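Local coordinates for catechol 2,3-dioxygenase (Pseudomonas sp. KL28, PDB 3HPY), which probably catalyses the iron-dependent extradiol cleavage of catechol by dioxygen to 2-hydroxy-6-oxohexa-2,4-dienoate and works as a homotetramer, at residues Asn28-Val33 with Ile147-Leu152; His154-Gly159 with Asp202-Glu207; Val178-Ser183 with Pro281-Tyr286. All blocks are in the same frame, centred on the assembly; numbering follows the deposited sequence.

Contact 1 of 3, residues Asn28-Val33 with Ile147-Leu152; sequences NVLGLV and IAPIQL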
ATOM      1  N   ASN C  28       6.825 -19.695 -13.903  1.00 33.04           N
ATOM      2  CA  ASN C  28       6.420 -18.496 -14.625  1.00 32.03           C
ATOM      3  C   ASN C  28       5.200 -17.786 -14.049  1.00 31.07           C
ATOM      4  O   ASN C  28       4.994 -16.597 -14.299  1.00 32.31           O
ATOM      5  CB  ASN C  28       6.173 -18.861 -16.085  1.00 32.30           C
ATOM      6  CG  ASN C  28       7.409 -19.414 -16.751  1.00 33.04           C
ATOM      7  OD1 ASN C  28       7.324 -20.207 -17.685  1.00 34.16           O
ATOM      8  ND2 ASN C  28       8.577 -18.989 -16.273  1.00 33.06           N
ATOM      9  N   VAL C  29       4.389 -18.510 -13.289  1.00 29.11           N
ATOM     10  CA  VAL C  29       3.211 -17.920 -12.678  1.00 27.41           C
ATOM     11  C   VAL C  29       3.456 -17.594 -11.208  1.00 26.99           C
ATOM     12  O   VAL C  29       3.394 -16.433 -10.817  1.00 24.79           O
ATOM     13  CB  VAL C  29       1.991 -18.848 -12.760  1.00 28.04           C
ATOM     14  CG1 VAL C  29       0.789 -18.176 -12.094  1.00 26.06           C
ATOM     15  CG2 VAL C  29       1.689 -19.179 -14.213  1.00 28.79           C
ATOM     16  N   LEU C  30       3.725 -18.611 -10.391  1.00 27.33           N
ATOM     17  CA  LEU C  30       3.970 -18.360  -8.970  1.00 27.35           C
ATOM     18  C   LEU C  30       5.305 -17.657  -8.779  1.00 27.32           C
ATOM     19  O   LEU C  30       5.543 -17.040  -7.751  1.00 25.76           O
ATOM     20  CB  LEU C  30       3.957 -19.664  -8.163  1.00 28.72           C
ATOM     21  CG  LEU C  30       4.084 -19.474  -6.644  1.00 29.05           C
ATOM     22  CD1 LEU C  30       2.995 -18.537  -6.147  1.00 28.31           C
ATOM     23  CD2 LEU C  30       3.989 -20.821  -5.945  1.00 31.37           C
ATOM     24  N   GLY C  31       6.183 -17.762  -9.769  1.00 27.56           N
ATOM     25  CA  GLY C  31       7.468 -17.097  -9.668  1.00 28.82           C
ATOM     26  C   GLY C  31       8.528 -17.752  -8.802  1.00 28.33           C
ATOM     27  O   GLY C  31       9.371 -17.055  -8.233  1.00 27.97           O
ATOM     28  N   LEU C  32       8.486 -19.075  -8.673  1.00 27.34           N
ATOM     29  CA  LEU C  32       9.513 -19.781  -7.910  1.00 26.84           C
ATOM     30  C   LEU C  32      10.722 -19.959  -8.819  1.00 28.20           C
ATOM     31  O   LEU C  32      10.589 -20.002 -10.049  1.00 29.49           O
ATOM     32  CB  LEU C  32       9.030 -21.166  -7.471  1.00 25.46           C
ATOM     33  CG  LEU C  32       8.267 -21.284  -6.148  1.00 25.30           C
ATOM     34  CD1 LEU C  32       7.304 -20.143  -5.985  1.00 27.12           C
ATOM     35  CD2 LEU C  32       7.553 -22.614  -6.091  1.00 25.51           C
ATOM     36  N   VAL C  33      11.895 -20.070  -8.203  1.00 28.48           N
ATOM     37  CA  VAL C  33      13.155 -20.255  -8.909  1.00 29.47           C
ATOM     38  C   VAL C  33      13.484 -21.755  -8.972  1.00 31.97           C
ATOM     39  O   VAL C  33      13.653 -22.393  -7.938  1.00 33.15           O
ATOM     40  CB  VAL C  33      14.293 -19.494  -8.168  1.00 29.40           C
ATOM     41  CG1 VAL C  33      15.624 -19.700  -8.870  1.00 25.83           C
ATOM     42  CG2 VAL C  33      13.953 -17.999  -8.098  1.00 27.62           C
ATOM     43  N   ILE C 147       4.325 -13.986  -9.593  1.00 24.65           N
ATOM     44  CA  ILE C 147       3.957 -13.535  -8.253  1.00 25.23           C
ATOM     45  C   ILE C 147       5.218 -13.357  -7.401  1.00 23.55           C
ATOM     46  O   ILE C 147       5.353 -12.377  -6.659  1.00 25.42           O
ATOM     47  CB  ILE C 147       3.004 -14.554  -7.610  1.00 24.18           C
ATOM     48  CG1 ILE C 147       1.795 -14.741  -8.531  1.00 22.42           C
ATOM     49  CG2 ILE C 147       2.553 -14.076  -6.232  1.00 22.10           C
ATOM     50  CD1 ILE C 147       0.800 -15.791  -8.059  1.00 21.24           C
ATOM     51  N   ALA C 148       6.125 -14.320  -7.520  1.00 22.45           N
ATOM     52  CA  ALA C 148       7.417 -14.326  -6.833  1.00 22.76           C
ATOM     53  C   ALA C 148       7.364 -14.141  -5.316  1.00 22.02           C
ATOM     54  O   ALA C 148       7.814 -13.131  -4.793  1.00 20.72           O
ATOM     55  CB  ALA C 148       8.326 -13.264  -7.462  1.00 23.44           C
ATOM     56  N   PRO C 149       6.855 -15.140  -4.587  1.00 22.59           N
ATOM     57  CA  PRO C 149       6.782 -15.008  -3.127  1.00 21.50           C
ATOM     58  C   PRO C 149       8.164 -14.980  -2.474  1.00 22.30           C
ATOM     59  O   PRO C 149       9.166 -15.305  -3.117  1.00 21.24           O
ATOM     60  CB  PRO C 149       5.945 -16.212  -2.720  1.00 19.50           C
ATOM     61  CG  PRO C 149       6.361 -17.248  -3.735  1.00 21.47           C
ATOM     62  CD  PRO C 149       6.368 -16.464  -5.028  1.00 21.17           C
ATOM     63  N   ILE C 150       8.196 -14.605  -1.195  1.00 22.60           N
ATOM     64  CA  ILE C 150       9.430 -14.472  -0.421  1.00 24.76           C
ATOM     65  C   ILE C 150       9.898 -15.703   0.362  1.00 24.66           C
ATOM     66  O   ILE C 150      11.092 -15.871   0.583  1.00 25.78           O
ATOM     67  CB  ILE C 150       9.318 -13.270   0.556  1.00 27.31           C
ATOM     68  CG1 ILE C 150       9.439 -11.954  -0.224  1.00 28.37           C
ATOM     69  CG2 ILE C 150      10.411 -13.328   1.613  1.00 30.45           C
ATOM     70  CD1 ILE C 150       8.299 -11.696  -1.190  1.00 31.25           C
ATOM     71  N   GLN C 151       8.969 -16.542   0.805  1.00 22.99           N
ATOM     72  CA  GLN C 151       9.333 -17.757   1.533  1.00 24.36           C
ATOM     73  C   GLN C 151       8.171 -18.737   1.629  1.00 24.08           C
ATOM     74  O   GLN C 151       7.015 -18.357   1.452  1.00 23.16           O
ATOM     75  CB  GLN C 151       9.808 -17.437   2.963  1.00 22.64           C
ATOM     76  CG  GLN C 151       8.780 -16.735   3.850  1.00 24.72           C
ATOM     77  CD  GLN C 151       9.207 -16.646   5.314  1.00 24.68           C
ATOM     78  OE1 GLN C 151      10.383 -16.438   5.625  1.00 29.79           O
ATOM     79  NE2 GLN C 151       8.242 -16.773   6.218  1.00 22.78           N
ATOM     80  N   LEU C 152       8.494 -20.004   1.887  1.00 25.72           N
ATOM     81  CA  LEU C 152       7.478 -21.030   2.097  1.00 25.50           C
ATOM     82  C   LEU C 152       7.098 -20.701   3.544  1.00 25.68           C
ATOM     83  O   LEU C 152       7.880 -20.942   4.461  1.00 27.00           O
ATOM     84  CB  LEU C 152       8.101 -22.433   2.006  1.00 27.36           C
ATOM     85  CG  LEU C 152       7.253 -23.622   2.480  1.00 27.93           C
ATOM     86  CD1 LEU C 152       6.113 -23.846   1.492  1.00 27.39           C
ATOM     87  CD2 LEU C 152       8.112 -24.887   2.603  1.00 28.64           C
TER
HETATM   88  O   HOH W   1      10.100 -16.618  -5.392  1.00 37.10           O

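Contact 2 of 3, residues His154-Gly159 with Asp202-Glu207; sequences HCLLYG and DIAFVE. With FE (Fe (III) ion), chain I; MCT (4-methylcatechol), chain J.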
ATOM      1  N   HIS C 154       4.218 -21.736   5.386  1.00 24.28           N
ATOM      2  CA  HIS C 154       3.649 -22.858   6.110  1.00 26.31           C
ATOM      3  C   HIS C 154       2.775 -23.672   5.176  1.00 26.72           C
ATOM      4  O   HIS C 154       2.823 -23.519   3.956  1.00 25.87           O
ATOM      5  CB  HIS C 154       2.767 -22.360   7.250  1.00 25.84           C
ATOM      6  CG  HIS C 154       1.610 -21.526   6.797  1.00 28.11           C
ATOM      7  ND1 HIS C 154       1.728 -20.183   6.502  1.00 29.97           N
ATOM      8  CD2 HIS C 154       0.304 -21.837   6.604  1.00 30.08           C
ATOM      9  CE1 HIS C 154       0.547 -19.703   6.156  1.00 29.67           C
ATOM     10  NE2 HIS C 154      -0.334 -20.685   6.208  1.00 30.84           N
ATOM     11  N   CYS C 155       1.970 -24.546   5.777  1.00 27.19           N
ATOM     12  CA  CYS C 155       1.030 -25.372   5.039  1.00 27.09           C
ATOM     13  C   CYS C 155      -0.062 -25.723   6.030  1.00 27.42           C
ATOM     14  O   CYS C 155       0.132 -25.615   7.245  1.00 28.12           O
ATOM     15  CB  CYS C 155       1.694 -26.646   4.499  1.00 27.98           C
ATOM     16  SG  CYS C 155       2.034 -27.934   5.734  1.00 31.16           S
ATOM     17  N   LEU C 156      -1.221 -26.111   5.518  1.00 27.44           N
ATOM     18  CA  LEU C 156      -2.331 -26.476   6.378  1.00 27.84           C
ATOM     19  C   LEU C 156      -2.734 -27.887   5.990  1.00 29.37           C
ATOM     20  O   LEU C 156      -3.093 -28.144   4.842  1.00 29.87           O
ATOM     21  CB  LEU C 156      -3.493 -25.500   6.175  1.00 28.72           C
ATOM     22  CG  LEU C 156      -4.655 -25.509   7.173  1.00 29.43           C
ATOM     23  CD1 LEU C 156      -5.556 -24.309   6.914  1.00 30.93           C
ATOM     24  CD2 LEU C 156      -5.450 -26.788   7.040  1.00 29.50           C
ATOM     25  N   LEU C 157      -2.651 -28.802   6.951  1.00 29.00           N
ATOM     26  CA  LEU C 157      -2.991 -30.195   6.715  1.00 30.49           C
ATOM     27  C   LEU C 157      -4.331 -30.570   7.314  1.00 31.49           C
ATOM     28  O   LEU C 157      -4.758 -30.009   8.325  1.00 31.46           O
ATOM     29  CB  LEU C 157      -1.926 -31.123   7.304  1.00 28.51           C
ATOM     30  CG  LEU C 157      -0.472 -30.950   6.872  1.00 29.33           C
ATOM     31  CD1 LEU C 157      -0.393 -30.510   5.412  1.00 27.49           C
ATOM     32  CD2 LEU C 157       0.185 -29.946   7.786  1.00 31.71           C
ATOM     33  N   TYR C 158      -4.979 -31.535   6.672  1.00 33.73           N
ATOM     34  CA  TYR C 158      -6.266 -32.054   7.112  1.00 35.53           C
ATOM     35  C   TYR C 158      -6.111 -33.531   7.417  1.00 34.51           C
ATOM     36  O   TYR C 158      -5.707 -34.309   6.561  1.00 34.47           O
ATOM     37  CB  TYR C 158      -7.317 -31.882   6.024  1.00 37.69           C
ATOM     38  CG  TYR C 158      -8.150 -30.642   6.171  1.00 40.29           C
ATOM     39  CD1 TYR C 158      -7.563 -29.379   6.158  1.00 41.43           C
ATOM     40  CD2 TYR C 158      -9.537 -30.726   6.298  1.00 41.31           C
ATOM     41  CE1 TYR C 158      -8.339 -28.225   6.262  1.00 44.16           C
ATOM     42  CE2 TYR C 158     -10.322 -29.578   6.406  1.00 44.29           C
ATOM     43  CZ  TYR C 158      -9.715 -28.331   6.385  1.00 43.87           C
ATOM     44  OH  TYR C 158     -10.475 -27.189   6.474  1.00 44.22           O
ATOM     45  N   GLY C 159      -6.431 -33.912   8.642  1.00 35.39           N
ATOM     46  CA  GLY C 159      -6.318 -35.301   9.027  1.00 36.16           C
ATOM     47  C   GLY C 159      -6.949 -35.488  10.385  1.00 36.58           C
ATOM     48  O   GLY C 159      -7.215 -34.504  11.077  1.00 36.69           O
ATOM     49  N   ASP C 202       3.821 -21.702  11.671  1.00 27.69           N
ATOM     50  CA  ASP C 202       4.697 -22.341  10.710  1.00 26.51           C
ATOM     51  C   ASP C 202       3.944 -23.507  10.084  1.00 26.39           C
ATOM     52  O   ASP C 202       4.315 -24.003   9.019  1.00 27.54           O
ATOM     53  CB  ASP C 202       5.971 -22.812  11.410  1.00 24.14           C
ATOM     54  CG  ASP C 202       6.874 -21.649  11.794  1.00 24.61           C
ATOM     55  OD1 ASP C 202       7.629 -21.165  10.924  1.00 25.47           O
ATOM     56  OD2 ASP C 202       6.799 -21.206  12.962  1.00 22.66           O
ATOM     57  N   ILE C 203       2.866 -23.920  10.745  1.00 25.56           N
ATOM     58  CA  ILE C 203       2.048 -25.022  10.262  1.00 25.24           C
ATOM     59  C   ILE C 203       0.711 -25.047  10.999  1.00 24.58           C
ATOM     60  O   ILE C 203       0.614 -24.598  12.149  1.00 25.37           O
ATOM     61  CB  ILE C 203       2.787 -26.379  10.454  1.00 26.06           C
ATOM     62  CG1 ILE C 203       2.066 -27.489   9.682  1.00 28.35           C
ATOM     63  CG2 ILE C 203       2.872 -26.720  11.936  1.00 26.22           C
ATOM     64  CD1 ILE C 203       2.891 -28.775   9.550  1.00 30.28           C
ATOM     65  N   ALA C 204      -0.327 -25.552  10.332  1.00 23.51           N
ATOM     66  CA  ALA C 204      -1.652 -25.636  10.948  1.00 23.54           C
ATOM     67  C   ALA C 204      -2.331 -26.937  10.551  1.00 24.06           C
ATOM     68  O   ALA C 204      -1.997 -27.525   9.526  1.00 23.81           O
ATOM     69  CB  ALA C 204      -2.520 -24.447  10.534  1.00 22.96           C
ATOM     70  N   PHE C 205      -3.274 -27.374  11.383  1.00 26.33           N
ATOM     71  CA  PHE C 205      -4.027 -28.613  11.165  1.00 26.72           C
ATOM     72  C   PHE C 205      -5.513 -28.395  11.445  1.00 26.54           C
ATOM     73  O   PHE C 205      -5.891 -27.645  12.353  1.00 25.60           O
ATOM     74  CB  PHE C 205      -3.552 -29.747  12.092  1.00 25.57           C
ATOM     75  CG  PHE C 205      -2.162 -30.242  11.811  1.00 27.90           C
ATOM     76  CD1 PHE C 205      -1.055 -29.631  12.397  1.00 27.94           C
ATOM     77  CD2 PHE C 205      -1.958 -31.327  10.971  1.00 25.05           C
ATOM     78  CE1 PHE C 205       0.230 -30.096  12.148  1.00 25.39           C
ATOM     79  CE2 PHE C 205      -0.673 -31.799  10.714  1.00 29.01           C
ATOM     80  CZ  PHE C 205       0.424 -31.181  11.304  1.00 27.97           C
ATOM     81  N   VAL C 206      -6.351 -29.064  10.664  1.00 27.39           N
ATOM     82  CA  VAL C 206      -7.789 -28.969  10.849  1.00 30.07           C
ATOM     83  C   VAL C 206      -8.339 -30.390  10.960  1.00 31.14           C
ATOM     84  O   VAL C 206      -7.992 -31.255  10.155  1.00 31.01           O
ATOM     85  CB  VAL C 206      -8.455 -28.238   9.674  1.00 30.01           C
ATOM     86  CG1 VAL C 206      -9.950 -28.138   9.903  1.00 31.63           C
ATOM     87  CG2 VAL C 206      -7.867 -26.849   9.533  1.00 30.56           C
ATOM     88  N   GLU C 207      -9.176 -30.623  11.967  1.00 33.52           N
ATOM     89  CA  GLU C 207      -9.763 -31.944  12.204  1.00 36.74           C
ATOM     90  C   GLU C 207     -10.488 -32.423  10.957  1.00 37.07           C
ATOM     91  O   GLU C 207     -11.349 -31.725  10.433  1.00 38.08           O
ATOM     92  CB  GLU C 207     -10.743 -31.888  13.373  1.00 38.29           C
ATOM     93  CG  GLU C 207     -11.208 -33.254  13.875  1.00 42.25           C
ATOM     94  CD  GLU C 207     -10.123 -34.005  14.643  1.00 45.50           C
ATOM     95  OE1 GLU C 207      -9.558 -33.428  15.602  1.00 47.27           O
ATOM     96  OE2 GLU C 207      -9.838 -35.176  14.298  1.00 46.45           O
TER
HETATM   97 FE    FE I 310      -2.449 -20.594   5.123  1.00 31.11          FE
HETATM   98  C1  MCT J 311      -6.414 -19.659   8.098  1.00 49.03           C
HETATM   99  C2  MCT J 311      -5.944 -20.483   7.062  1.00 49.97           C
HETATM  100  C3  MCT J 311      -4.645 -20.269   6.547  1.00 50.26           C
HETATM  101  O3  MCT J 311      -4.196 -21.047   5.558  1.00 51.71           O
HETATM  102  C4  MCT J 311      -3.812 -19.241   7.069  1.00 50.26           C
HETATM  103  O4  MCT J 311      -2.563 -19.053   6.557  1.00 50.24           O
HETATM  104  C5  MCT J 311      -4.289 -18.410   8.119  1.00 49.97           C
HETATM  105  C6  MCT J 311      -5.594 -18.631   8.628  1.00 50.08           C
HETATM  106  C   MCT J 311      -7.790 -19.872   8.645  1.00 50.11           C

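Contact 3 of 3, residues Val178-Ser183 with Pro281-Tyr286; sequences VERVLS and PLSWTY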
ATOM      1  N   VAL C 178      -0.717 -20.845  18.758  1.00 30.85           N
ATOM      2  CA  VAL C 178      -0.865 -19.413  18.595  1.00 28.90           C
ATOM      3  C   VAL C 178      -2.356 -19.133  18.551  1.00 29.68           C
ATOM      4  O   VAL C 178      -2.847 -18.225  19.218  1.00 29.35           O
ATOM      5  CB  VAL C 178      -0.196 -18.903  17.301  1.00 28.50           C
ATOM      6  CG1 VAL C 178      -0.348 -17.406  17.220  1.00 26.45           C
ATOM      7  CG2 VAL C 178       1.285 -19.294  17.275  1.00 24.79           C
ATOM      8  N   GLU C 179      -3.084 -19.927  17.775  1.00 31.00           N
ATOM      9  CA  GLU C 179      -4.529 -19.756  17.678  1.00 31.49           C
ATOM     10  C   GLU C 179      -5.269 -21.069  17.456  1.00 31.98           C
ATOM     11  O   GLU C 179      -4.715 -22.031  16.911  1.00 30.52           O
ATOM     12  CB  GLU C 179      -4.889 -18.795  16.544  1.00 32.64           C
ATOM     13  CG  GLU C 179      -4.770 -17.329  16.882  1.00 31.47           C
ATOM     14  CD  GLU C 179      -5.480 -16.464  15.853  1.00 32.30           C
ATOM     15  OE1 GLU C 179      -6.652 -16.768  15.545  1.00 32.74           O
ATOM     16  OE2 GLU C 179      -4.875 -15.488  15.359  1.00 30.83           O
ATOM     17  N   ARG C 180      -6.531 -21.097  17.868  1.00 32.11           N
ATOM     18  CA  ARG C 180      -7.337 -22.291  17.689  1.00 33.93           C
ATOM     19  C   ARG C 180      -8.803 -22.004  17.428  1.00 33.69           C
ATOM     20  O   ARG C 180      -9.358 -20.990  17.867  1.00 33.07           O
ATOM     21  CB  ARG C 180      -7.220 -23.203  18.911  1.00 36.22           C
ATOM     22  CG  ARG C 180      -7.760 -22.604  20.193  1.00 38.03           C
ATOM     23  CD  ARG C 180      -7.308 -23.419  21.400  1.00 41.65           C
ATOM     24  NE  ARG C 180      -7.380 -22.619  22.613  1.00 43.46           N
ATOM     25  CZ  ARG C 180      -6.820 -22.947  23.772  1.00 45.37           C
ATOM     26  NH1 ARG C 180      -6.134 -24.080  23.893  1.00 44.46           N
ATOM     27  NH2 ARG C 180      -6.937 -22.125  24.807  1.00 46.09           N
ATOM     28  N   VAL C 181      -9.424 -22.913  16.692  1.00 33.43           N
ATOM     29  CA  VAL C 181     -10.835 -22.799  16.394  1.00 35.58           C
ATOM     30  C   VAL C 181     -11.564 -23.820  17.268  1.00 36.32           C
ATOM     31  O   VAL C 181     -11.388 -25.025  17.095  1.00 33.53           O
ATOM     32  CB  VAL C 181     -11.103 -23.088  14.906  1.00 35.58           C
ATOM     33  CG1 VAL C 181     -12.593 -23.190  14.657  1.00 35.78           C
ATOM     34  CG2 VAL C 181     -10.495 -21.982  14.057  1.00 35.82           C
ATOM     35  N   LEU C 182     -12.353 -23.325  18.221  1.00 38.36           N
ATOM     36  CA  LEU C 182     -13.110 -24.188  19.126  1.00 41.68           C
ATOM     37  C   LEU C 182     -14.267 -24.840  18.388  1.00 44.18           C
ATOM     38  O   LEU C 182     -15.064 -24.160  17.741  1.00 44.30           O
ATOM     39  CB  LEU C 182     -13.673 -23.392  20.312  1.00 41.26           C
ATOM     40  CG  LEU C 182     -12.786 -23.102  21.527  1.00 40.64           C
ATOM     41  CD1 LEU C 182     -11.527 -22.378  21.095  1.00 42.64           C
ATOM     42  CD2 LEU C 182     -13.560 -22.265  22.526  1.00 40.62           C
ATOM     43  N   SER C 183     -14.353 -26.163  18.481  1.00 46.73           N
ATOM     44  CA  SER C 183     -15.434 -26.892  17.832  1.00 48.63           C
ATOM     45  C   SER C 183     -16.704 -26.678  18.659  1.00 49.79           C
ATOM     46  O   SER C 183     -16.639 -26.186  19.784  1.00 48.63           O
ATOM     47  CB  SER C 183     -15.088 -28.382  17.768  1.00 48.25           C
ATOM     48  OG  SER C 183     -14.901 -28.918  19.069  1.00 46.09           O
ATOM     49  N   PRO C 281      -2.573 -18.490  23.726  1.00 34.70           N
ATOM     50  CA  PRO C 281      -3.272 -18.657  22.444  1.00 32.84           C
ATOM     51  C   PRO C 281      -4.611 -17.920  22.344  1.00 32.10           C
ATOM     52  O   PRO C 281      -5.279 -17.699  23.348  1.00 30.84           O
ATOM     53  CB  PRO C 281      -3.421 -20.173  22.333  1.00 34.01           C
ATOM     54  CG  PRO C 281      -3.590 -20.593  23.769  1.00 34.32           C
ATOM     55  CD  PRO C 281      -2.562 -19.750  24.496  1.00 33.84           C
ATOM     56  N   LEU C 282      -4.983 -17.518  21.131  1.00 30.37           N
ATOM     57  CA  LEU C 282      -6.256 -16.830  20.916  1.00 31.71           C
ATOM     58  C   LEU C 282      -7.264 -17.890  20.484  1.00 30.74           C
ATOM     59  O   LEU C 282      -6.889 -18.889  19.872  1.00 30.33           O
ATOM     60  CB  LEU C 282      -6.119 -15.775  19.815  1.00 32.69           C
ATOM     61  CG  LEU C 282      -5.038 -14.715  20.044  1.00 33.54           C
ATOM     62  CD1 LEU C 282      -4.967 -13.777  18.841  1.00 34.34           C
ATOM     63  CD2 LEU C 282      -5.353 -13.946  21.316  1.00 32.01           C
ATOM     64  N   SER C 283      -8.536 -17.681  20.786  1.00 31.30           N
ATOM     65  CA  SER C 283      -9.541 -18.668  20.411  1.00 33.38           C
ATOM     66  C   SER C 283     -10.706 -18.089  19.612  1.00 34.08           C
ATOM     67  O   SER C 283     -11.102 -16.937  19.805  1.00 34.06           O
ATOM     68  CB  SER C 283     -10.095 -19.348  21.666  1.00 33.69           C
ATOM     69  OG  SER C 283      -9.062 -19.969  22.406  1.00 37.83           O
ATOM     70  N   TRP C 284     -11.245 -18.904  18.715  1.00 34.68           N
ATOM     71  CA  TRP C 284     -12.388 -18.511  17.912  1.00 37.37           C
ATOM     72  C   TRP C 284     -13.497 -19.530  18.148  1.00 37.85           C
ATOM     73  O   TRP C 284     -13.238 -20.730  18.177  1.00 38.06           O
ATOM     74  CB  TRP C 284     -12.021 -18.470  16.426  1.00 37.85           C
ATOM     75  CG  TRP C 284     -11.127 -17.322  16.066  1.00 39.43           C
ATOM     76  CD1 TRP C 284      -9.792 -17.206  16.328  1.00 40.15           C
ATOM     77  CD2 TRP C 284     -11.520 -16.098  15.432  1.00 40.11           C
ATOM     78  NE1 TRP C 284      -9.330 -15.984  15.902  1.00 40.13           N
ATOM     79  CE2 TRP C 284     -10.368 -15.284  15.349  1.00 40.11           C
ATOM     80  CE3 TRP C 284     -12.735 -15.608  14.930  1.00 41.28           C
ATOM     81  CZ2 TRP C 284     -10.394 -14.004  14.780  1.00 40.15           C
ATOM     82  CZ3 TRP C 284     -12.760 -14.330  14.363  1.00 41.25           C
ATOM     83  CH2 TRP C 284     -11.593 -13.544  14.295  1.00 41.70           C
ATOM     84  N   THR C 285     -14.721 -19.050  18.342  1.00 39.31           N
ATOM     85  CA  THR C 285     -15.860 -19.937  18.559  1.00 41.80           C
ATOM     86  C   THR C 285     -16.246 -20.576  17.228  1.00 44.05           C
ATOM     87  O   THR C 285     -16.036 -19.984  16.169  1.00 45.82           O
ATOM     88  CB  THR C 285     -17.065 -19.165  19.096  1.00 40.56           C
ATOM     89  OG1 THR C 285     -17.400 -18.116  18.182  1.00 42.58           O
ATOM     90  CG2 THR C 285     -16.747 -18.563  20.448  1.00 40.39           C
ATOM     91  N   TYR C 286     -16.808 -21.782  17.279  1.00 46.03           N
ATOM     92  CA  TYR C 286     -17.205 -22.489  16.061  1.00 47.63           C
ATOM     93  C   TYR C 286     -18.234 -21.721  15.236  1.00 48.29           C
ATOM     94  O   TYR C 286     -18.103 -21.609  14.015  1.00 48.30           O
ATOM     95  CB  TYR C 286     -17.786 -23.869  16.400  1.00 49.17           C
ATOM     96  CG  TYR C 286     -18.233 -24.672  15.185  1.00 50.86           C
ATOM     97  CD1 TYR C 286     -17.307 -25.344  14.386  1.00 51.99           C
ATOM     98  CD2 TYR C 286     -19.584 -24.757  14.836  1.00 51.33           C
ATOM     99  CE1 TYR C 286     -17.712 -26.084  13.272  1.00 52.50           C
ATOM    100  CE2 TYR C 286     -19.999 -25.491  13.722  1.00 51.54           C
ATOM    101  CZ  TYR C 286     -19.060 -26.152  12.948  1.00 53.07           C
ATOM    102  OH  TYR C 286     -19.464 -26.885  11.852  1.00 54.49           O
TER

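Contact 1 of 3, residues Asn28-Val33 with Ile147-Leu152
Two backbone hydrogen bonds tie the end of helix 19-29 to the residues that lead into strand 151-159. The amide N of I147 reaches V29 O at 2.9 Å, almost straight at 172° and in the plane of the carbonyl. One residue on, A148 N lies 2.8 Å from L30 O, but this bond is bent to 132° and the donor stands above the carbonyl plane. A single water extends the link, donating one hydrogen to G31 O and the other to P149 O, so that two buried carbonyls share it.

G31 suits its place: at its backbone angles (phi 78°) a CB would press on the carbonyl O of L30 and run into A148 N. The CA atoms of G31 and A148 are 4.0 Å apart.

Apolar contacts gather round P149, a residue with no N-H to leave unpaired. Its ring carbon CG meets L32 CD1 at 3.8 Å, and its CD lies 4.1 Å from L30 CG; both leucines cross the ring at about a right angle. L30, with CG anti to the backbone N, brings CD1 to 4.0 Å from I147 CD1. F219 of strand 213-220 packs on L30, L32 and P149, while A230 and I233 touch I147.

A glycine of positive phi, where the chain leaves helical geometry after helix 19-29, thus meets the approach to a strand, linking the N-terminal VOC module to the catalytic one.

Contact 2 of 3, residues His154-Gly159 with Asp202-Glu207
D202 opens the second segment, its side chain leaving the backbone away from strand 154-159; the carboxylate is held by C196 N, S197 OG and a salt bridge to K199. With I203 it forms a classic beta bulge opposite L194. I203, CG1 anti to its backbone N, lays CD1 against L157 CD2 at a tight 3.4 Å.

A204 begins the parallel pairing. Its N binds C155 O at 3.1 Å and its O accepts L157 N at 2.9 Å, so it bonds to the residues on either side of its partner L156. Its small CB packs on L156 CG, on the face where L156 CD1 comes 3.8 Å from O3 of 4-methylcatechol.

F205 points to the other face beside L157, whose CD2 sits over the ring, 4.0 Å from the centroid, in a CH-pi contact. I162, V165 and F169 of helix 162-171 pack against this ring.

V206 N returns to L157 O, and V206 O takes a weak bond from G159 N. Its branched CB rests over the Y158 ring, 3.6 Å from the centroid, while CG2 presses on L156 CD2.

At the start of 154-159, H154 sends NE2 to the iron at 2.4 Å; H216 and E267 bind it too, and 4-methylcatechol chelates it through O3 and O4. This facial triad of two histidines and one carboxylate characterises extradiol dioxygenases of the vicinal oxygen chelate fold.

Contact 3 of 3, residues Val178-Ser183 with Pro281-Tyr286
The guanidinium of R180 carries the CG of P281 over one face, 3.8 Å above the plane and toward the rim, and receives S283 OG at its edge. That edge contact is a hydrogen bond from R180 NE to S283 OG of 3.1 Å, straight at 177° and in the guanidinium plane. R180 reaches it with CG in the crowded position between the backbone N and the carbonyl carbon and an extended chain to NE. At the edge of the W284 indole, near its plane, lie E179 OE1 and R180 O. Tryptophan suits this place because its indole N-H can meet the carboxylate: W284 NE1 gives E179 OE1 a weak bond, 2.8 Å long but bent to 126°, the carboxylate and ring planes being only 16° apart. The other oxygen of E179, OE2, binds Y273 OH and T251 N.

Between these side chains the strands run parallel. L282 N binds V178 O, R180 N binds L282 O, W284 N binds R180 O, and L182 N closes on W284 O at 2.7 Å. E179 and W284 share a face with L282, whose apolar CB suits the aliphatic CG of E179, 3.6 Å away. L182 CD1, a methyl, meets S283 CB tightly. Backbone hydrogen bonds join S283 to the second subunit, whose N135 OD1 accepts T285 N.

Several donors thus satisfy the buried E179, which would probably help keep it ionised, whereas the partly exposed R180 has its NE committed to a neutral hydroxyl.

Contact 1 adjoins contact 2 in the sequence, the residues at 147-152 entering the strand that carries H154, although the centres of the two contacts are about 21 Å apart. Contacts 2 and 3 belong to the same mixed sheet, bridged by strand 189-195, with centres about 14 Å apart and nearest atoms about 7 Å apart; their segments alternate in sequence. The iron and 4-methylcatechol adjoin contact 2. The P149 side chain of contact 1 lies about 12 Å from the iron, and the V181 side chain of contact 3 about 6 Å from the bound 4-methylcatechol. Contacts 1 and 3, on opposite sides of the chain's centre, both touch a neighbouring subunit.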